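PDB 1L8R: dachshund homolog 1 from Homo sapiens, which acts as a nuclear transcription factor in organogenesis, apparently regulating SIX-family proteins, and carries in this domain a DNA-binding motif resembling the forkhead/winged-helix domain. Local coordinates for residues K8-A18 / E26-F37. Numbering follows the deposited sequence.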
ATOM      1  N   LYS A   8       5.448  -0.125 -11.257  1.00 14.87           N
ATOM      2  CA  LYS A   8       6.891   0.045 -11.189  1.00 17.25           C
ATOM      3  C   LYS A   8       7.317  -0.153  -9.746  1.00 17.41           C
ATOM      4  O   LYS A   8       6.553   0.119  -8.810  1.00 15.39           O
ATOM      5  CB  LYS A   8       7.329   1.424 -11.707  1.00 19.19           C
ATOM      6  CG  LYS A   8       7.074   2.594 -10.786  1.00 22.81           C
ATOM      7  CD  LYS A   8       7.709   3.859 -11.363  1.00 27.42           C
ATOM      8  CE  LYS A   8       7.519   5.055 -10.448  1.00 30.09           C
ATOM      9  NZ  LYS A   8       8.129   6.286 -11.027  1.00 33.92           N
HETATM   10  N   MSE A   9       8.528  -0.662  -9.562  1.00 17.74           N
HETATM   11  CA  MSE A   9       9.039  -0.894  -8.221  1.00 20.79           C
HETATM   12  C   MSE A   9       9.749   0.377  -7.770  1.00 19.64           C
HETATM   13  O   MSE A   9      10.489   0.995  -8.544  1.00 19.66           O
HETATM   14  CB  MSE A   9      10.013  -2.079  -8.211  1.00 23.11           C
HETATM   15  CG  MSE A   9       9.464  -3.379  -8.811  1.00 26.02           C
HETATM   16 SE   MSE A   9       7.845  -4.039  -7.975  1.00 33.48          SE
HETATM   17  CE  MSE A   9       6.589  -3.405  -9.292  1.00 33.67           C
ATOM     18  N   VAL A  10       9.503   0.772  -6.527  1.00 17.50           N
ATOM     19  CA  VAL A  10      10.097   1.977  -5.968  1.00 19.64           C
ATOM     20  C   VAL A  10      10.651   1.659  -4.590  1.00 19.61           C
ATOM     21  O   VAL A  10      10.294   0.648  -3.990  1.00 18.11           O
ATOM     22  CB  VAL A  10       9.057   3.112  -5.849  1.00 19.92           C
ATOM     23  CG1 VAL A  10       8.505   3.451  -7.225  1.00 21.64           C
ATOM     24  CG2 VAL A  10       7.937   2.700  -4.906  1.00 19.26           C
ATOM     25  N   ASP A  11      11.520   2.523  -4.082  1.00 21.13           N
ATOM     26  CA  ASP A  11      12.112   2.277  -2.779  1.00 23.19           C
ATOM     27  C   ASP A  11      11.246   2.795  -1.645  1.00 22.19           C
ATOM     28  O   ASP A  11      10.680   3.885  -1.721  1.00 24.65           O
ATOM     29  CB  ASP A  11      13.498   2.924  -2.685  1.00 26.63           C
ATOM     30  CG  ASP A  11      14.267   2.480  -1.447  1.00 30.33           C
ATOM     31  OD1 ASP A  11      14.792   1.344  -1.447  1.00 32.95           O
ATOM     32  OD2 ASP A  11      14.337   3.259  -0.470  1.00 33.19           O
ATOM     33  N   LEU A  12      11.134   1.987  -0.601  1.00 20.97           N
ATOM     34  CA  LEU A  12      10.381   2.354   0.583  1.00 21.55           C
ATOM     35  C   LEU A  12      11.175   1.856   1.771  1.00 22.15           C
ATOM     36  O   LEU A  12      11.267   0.649   2.006  1.00 23.29           O
ATOM     37  CB  LEU A  12       8.989   1.716   0.590  1.00 20.48           C
ATOM     38  CG  LEU A  12       8.150   2.092   1.819  1.00 21.13           C
ATOM     39  CD1 LEU A  12       8.048   3.610   1.917  1.00 22.30           C
ATOM     40  CD2 LEU A  12       6.762   1.474   1.722  1.00 19.81           C
ATOM     41  N   ARG A  13      11.769   2.788   2.509  1.00 22.49           N
ATOM     42  CA  ARG A  13      12.554   2.437   3.682  1.00 23.99           C
ATOM     43  C   ARG A  13      13.588   1.352   3.361  1.00 23.67           C
ATOM     44  O   ARG A  13      13.760   0.402   4.119  1.00 24.20           O
ATOM     45  CB  ARG A  13      11.622   1.964   4.803  1.00 24.00           C
ATOM     46  CG  ARG A  13      10.513   2.949   5.156  1.00 23.28           C
ATOM     47  CD  ARG A  13       9.586   2.384   6.236  1.00 23.70           C
ATOM     48  NE  ARG A  13      10.262   2.203   7.519  1.00 24.24           N
ATOM     49  CZ  ARG A  13      10.491   3.177   8.397  1.00 24.08           C
ATOM     50  NH1 ARG A  13      10.096   4.417   8.145  1.00 21.69           N
ATOM     51  NH2 ARG A  13      11.121   2.910   9.533  1.00 25.04           N
ATOM     52  N   GLY A  14      14.256   1.489   2.220  1.00 25.17           N
ATOM     53  CA  GLY A  14      15.279   0.528   1.842  1.00 24.86           C
ATOM     54  C   GLY A  14      14.804  -0.732   1.146  1.00 25.26           C
ATOM     55  O   GLY A  14      15.612  -1.574   0.754  1.00 26.64           O
ATOM     56  N   ALA A  15      13.494  -0.875   0.985  1.00 24.77           N
ATOM     57  CA  ALA A  15      12.953  -2.050   0.324  1.00 24.44           C
ATOM     58  C   ALA A  15      12.291  -1.656  -0.987  1.00 24.32           C
ATOM     59  O   ALA A  15      12.044  -0.475  -1.243  1.00 25.54           O
ATOM     60  CB  ALA A  15      11.946  -2.745   1.230  1.00 23.66           C
ATOM     61  N   LYS A  16      12.027  -2.654  -1.820  1.00 23.02           N
ATOM     62  CA  LYS A  16      11.374  -2.433  -3.101  1.00 22.22           C
ATOM     63  C   LYS A  16       9.902  -2.797  -2.950  1.00 19.73           C
ATOM     64  O   LYS A  16       9.570  -3.859  -2.421  1.00 20.20           O
ATOM     65  CB  LYS A  16      12.019  -3.308  -4.179  1.00 24.93           C
ATOM     66  CG  LYS A  16      13.337  -2.767  -4.713  1.00 31.19           C
ATOM     67  CD  LYS A  16      13.099  -1.603  -5.663  1.00 33.44           C
ATOM     68  CE  LYS A  16      14.406  -0.967  -6.120  1.00 36.49           C
ATOM     69  NZ  LYS A  16      15.098  -0.262  -5.007  1.00 38.73           N
ATOM     70  N   VAL A  17       9.024  -1.907  -3.400  1.00 16.69           N
ATOM     71  CA  VAL A  17       7.588  -2.150  -3.331  1.00 15.63           C
ATOM     72  C   VAL A  17       6.927  -1.730  -4.638  1.00 15.39           C
ATOM     73  O   VAL A  17       7.444  -0.879  -5.372  1.00 13.76           O
ATOM     74  CB  VAL A  17       6.930  -1.376  -2.162  1.00 14.63           C
ATOM     75  CG1 VAL A  17       7.530  -1.831  -0.829  1.00 15.80           C
ATOM     76  CG2 VAL A  17       7.107   0.122  -2.353  1.00 14.26           C
ATOM     77  N   ALA A  18       5.783  -2.338  -4.924  1.00 12.95           N
ATOM     78  CA  ALA A  18       5.037  -2.039  -6.136  1.00 14.17           C
ATOM     79  C   ALA A  18       4.304  -0.713  -5.990  1.00 14.10           C
ATOM     80  O   ALA A  18       3.832  -0.355  -4.908  1.00 13.66           O
ATOM     81  CB  ALA A  18       4.059  -3.160  -6.432  1.00 11.77           C
ATOM     82  N   GLU A  26       2.215   9.312  -6.729  1.00 13.72           N
ATOM     83  CA  GLU A  26       2.818   7.994  -6.697  1.00 13.84           C
ATOM     84  C   GLU A  26       2.315   7.271  -5.452  1.00 12.73           C
ATOM     85  O   GLU A  26       2.528   7.726  -4.328  1.00 14.48           O
ATOM     86  CB  GLU A  26       4.342   8.110  -6.656  1.00 15.73           C
ATOM     87  CG  GLU A  26       5.061   6.790  -6.812  1.00 21.18           C
ATOM     88  CD  GLU A  26       6.556   6.967  -6.961  1.00 25.48           C
ATOM     89  OE1 GLU A  26       6.990   7.511  -8.001  1.00 27.77           O
ATOM     90  OE2 GLU A  26       7.292   6.565  -6.038  1.00 28.09           O
ATOM     91  N   LEU A  27       1.654   6.142  -5.657  1.00 13.05           N
ATOM     92  CA  LEU A  27       1.119   5.379  -4.542  1.00 11.87           C
ATOM     93  C   LEU A  27       1.755   4.005  -4.493  1.00 14.33           C
ATOM     94  O   LEU A  27       2.128   3.450  -5.524  1.00 15.44           O
ATOM     95  CB  LEU A  27      -0.390   5.226  -4.700  1.00 12.06           C
ATOM     96  CG  LEU A  27      -1.176   6.503  -4.977  1.00 13.88           C
ATOM     97  CD1 LEU A  27      -2.642   6.137  -5.180  1.00 15.18           C
ATOM     98  CD2 LEU A  27      -1.015   7.494  -3.834  1.00 13.07           C
ATOM     99  N   ILE A  28       1.895   3.458  -3.292  1.00 12.90           N
ATOM    100  CA  ILE A  28       2.467   2.133  -3.175  1.00 13.41           C
ATOM    101  C   ILE A  28       1.454   1.151  -2.602  1.00 13.49           C
ATOM    102  O   ILE A  28       0.429   1.541  -2.014  1.00 10.90           O
ATOM    103  CB  ILE A  28       3.782   2.131  -2.331  1.00 14.85           C
ATOM    104  CG1 ILE A  28       3.527   2.646  -0.915  1.00 16.06           C
ATOM    105  CG2 ILE A  28       4.822   3.023  -3.018  1.00 15.89           C
ATOM    106  CD1 ILE A  28       3.383   4.135  -0.829  1.00 23.02           C
ATOM    107  N   CYS A  29       1.740  -0.127  -2.806  1.00 11.98           N
ATOM    108  CA  CYS A  29       0.878  -1.207  -2.347  1.00 12.89           C
ATOM    109  C   CYS A  29       0.870  -1.282  -0.819  1.00 13.32           C
ATOM    110  O   CYS A  29       1.873  -1.639  -0.201  1.00 12.29           O
ATOM    111  CB  CYS A  29       1.369  -2.512  -2.952  1.00 13.58           C
ATOM    112  SG  CYS A  29       0.485  -3.946  -2.389  1.00 12.56           S
ATOM    113  N   LEU A  30      -0.260  -0.935  -0.216  1.00 13.19           N
ATOM    114  CA  LEU A  30      -0.384  -0.931   1.241  1.00 13.30           C
ATOM    115  C   LEU A  30      -0.131  -2.275   1.930  1.00 14.37           C
ATOM    116  O   LEU A  30       0.666  -2.347   2.873  1.00 13.79           O
ATOM    117  CB  LEU A  30      -1.753  -0.386   1.654  1.00 13.82           C
ATOM    118  CG  LEU A  30      -2.047  -0.358   3.161  1.00 11.47           C
ATOM    119  CD1 LEU A  30      -0.962   0.427   3.887  1.00 13.83           C
ATOM    120  CD2 LEU A  30      -3.418   0.265   3.395  1.00 12.60           C
ATOM    121  N   PRO A  31      -0.800  -3.353   1.485  1.00 15.27           N
ATOM    122  CA  PRO A  31      -0.573  -4.654   2.128  1.00 14.36           C
ATOM    123  C   PRO A  31       0.886  -5.085   2.072  1.00 16.15           C
ATOM    124  O   PRO A  31       1.401  -5.689   3.019  1.00 15.60           O
ATOM    125  CB  PRO A  31      -1.483  -5.596   1.344  1.00 16.65           C
ATOM    126  CG  PRO A  31      -2.598  -4.708   0.921  1.00 19.56           C
ATOM    127  CD  PRO A  31      -1.879  -3.452   0.483  1.00 14.73           C
ATOM    128  N   GLN A  32       1.551  -4.780   0.961  1.00 14.43           N
ATOM    129  CA  GLN A  32       2.954  -5.143   0.800  1.00 14.15           C
ATOM    130  C   GLN A  32       3.817  -4.368   1.787  1.00 14.69           C
ATOM    131  O   GLN A  32       4.674  -4.955   2.452  1.00 15.12           O
ATOM    132  CB  GLN A  32       3.423  -4.866  -0.632  1.00 13.62           C
ATOM    133  CG  GLN A  32       4.891  -5.191  -0.884  1.00 15.31           C
ATOM    134  CD  GLN A  32       5.275  -5.019  -2.342  1.00 14.61           C
ATOM    135  OE1 GLN A  32       4.838  -4.075  -2.997  1.00 18.41           O
ATOM    136  NE2 GLN A  32       6.105  -5.923  -2.851  1.00 16.41           N
ATOM    137  N   ALA A  33       3.590  -3.060   1.886  1.00 14.02           N
ATOM    138  CA  ALA A  33       4.352  -2.223   2.814  1.00 14.60           C
ATOM    139  C   ALA A  33       4.086  -2.688   4.241  1.00 15.45           C
ATOM    140  O   ALA A  33       4.984  -2.692   5.084  1.00 17.93           O
ATOM    141  CB  ALA A  33       3.963  -0.751   2.649  1.00 13.53           C
ATOM    142  N   PHE A  34       2.842  -3.070   4.507  1.00 16.38           N
ATOM    143  CA  PHE A  34       2.452  -3.564   5.821  1.00 18.56           C
ATOM    144  C   PHE A  34       3.268  -4.811   6.174  1.00 19.72           C
ATOM    145  O   PHE A  34       3.884  -4.872   7.240  1.00 19.49           O
ATOM    146  CB  PHE A  34       0.960  -3.906   5.830  1.00 20.09           C
ATOM    147  CG  PHE A  34       0.519  -4.680   7.043  1.00 21.56           C
ATOM    148  CD1 PHE A  34       0.376  -4.051   8.272  1.00 22.97           C
ATOM    149  CD2 PHE A  34       0.264  -6.044   6.954  1.00 24.03           C
ATOM    150  CE1 PHE A  34      -0.019  -4.771   9.402  1.00 26.14           C
ATOM    151  CE2 PHE A  34      -0.130  -6.770   8.075  1.00 24.39           C
ATOM    152  CZ  PHE A  34      -0.271  -6.132   9.300  1.00 25.09           C
ATOM    153  N   ASP A  35       3.289  -5.793   5.274  1.00 20.18           N
ATOM    154  CA  ASP A  35       4.023  -7.036   5.523  1.00 21.42           C
ATOM    155  C   ASP A  35       5.507  -6.803   5.747  1.00 21.27           C
ATOM    156  O   ASP A  35       6.151  -7.537   6.499  1.00 23.74           O
ATOM    157  CB  ASP A  35       3.875  -8.020   4.358  1.00 22.91           C
ATOM    158  CG  ASP A  35       2.442  -8.404   4.091  1.00 23.90           C
ATOM    159  OD1 ASP A  35       1.641  -8.458   5.051  1.00 25.66           O
ATOM    160  OD2 ASP A  35       2.125  -8.668   2.915  1.00 26.95           O
ATOM    161  N   LEU A  36       6.051  -5.788   5.087  1.00 21.14           N
ATOM    162  CA  LEU A  36       7.472  -5.485   5.200  1.00 21.71           C
ATOM    163  C   LEU A  36       7.880  -4.711   6.442  1.00 23.12           C
ATOM    164  O   LEU A  36       8.962  -4.946   6.992  1.00 23.11           O
ATOM    165  CB  LEU A  36       7.943  -4.699   3.973  1.00 21.73           C
ATOM    166  CG  LEU A  36       8.043  -5.418   2.627  1.00 21.16           C
ATOM    167  CD1 LEU A  36       8.286  -4.395   1.526  1.00 22.11           C
ATOM    168  CD2 LEU A  36       9.173  -6.444   2.671  1.00 23.53           C
ATOM    169  N   PHE A  37       7.024  -3.804   6.903  1.00 23.01           N
ATOM    170  CA  PHE A  37       7.390  -2.970   8.041  1.00 22.75           C
ATOM    171  C   PHE A  37       6.512  -2.945   9.289  1.00 23.80           C
ATOM    172  O   PHE A  37       6.952  -2.465  10.334  1.00 24.54           O
ATOM    173  CB  PHE A  37       7.582  -1.539   7.540  1.00 23.88           C
ATOM    174  CG  PHE A  37       8.540  -1.427   6.393  1.00 25.15           C
ATOM    175  CD1 PHE A  37       9.896  -1.682   6.575  1.00 25.70           C
ATOM    176  CD2 PHE A  37       8.086  -1.091   5.122  1.00 24.48           C
ATOM    177  CE1 PHE A  37      10.788  -1.605   5.504  1.00 27.69           C
ATOM    178  CE2 PHE A  37       8.967  -1.012   4.045  1.00 26.70           C
ATOM    179  CZ  PHE A  37      10.323  -1.270   4.238  1.00 26.24           C
TER
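Phe37 lies with its ring between Arg13 and Leu36: Arg13 CD stands 3.9 Å from the ring centroid, only 7° off the normal, a CH-pi contact, while Leu36 CB covers the opposite face toward the rim. The guanidinium is turned steeply against the ring, and with Arg13 CZ 5.6 Å from the Phe37 centroid its cation-pi pull is at most weak; Arg13 NH1 instead pairs with Glu92. At the ring's far end Phe37 CZ comes obliquely to within 3.1 Å of Leu12 O and also touches Ala15 CB, so the ring packs against the type I' turn from Leu12 to Ala15, which links strands 8-12 and 15-22. With an alanine in place of Phe37, a gap would probably open beside this turn, and Arg13 CB and CD would lose the ring they pack on. Gln32, extended from a CG anti to its backbone nitrogen, brings OE1 to Ala18 N at 2.8 Å, a nearly straight bond (172°) that ties helix 30-37 to strand 15-22, next to the backbone bond from Cys29 N to Ala18 O (3.0 Å). Between these anchors, Ile28 CG2 packs on Val10 CG2 and Val17 CG2, and Leu12 CD2 reaches Ala33 CB at 3.7 Å. The axis of helix 30-37 runs at 157° to that of strand 15-18, while Leu12, Ile28 and Ala33 also touch helix 88-99.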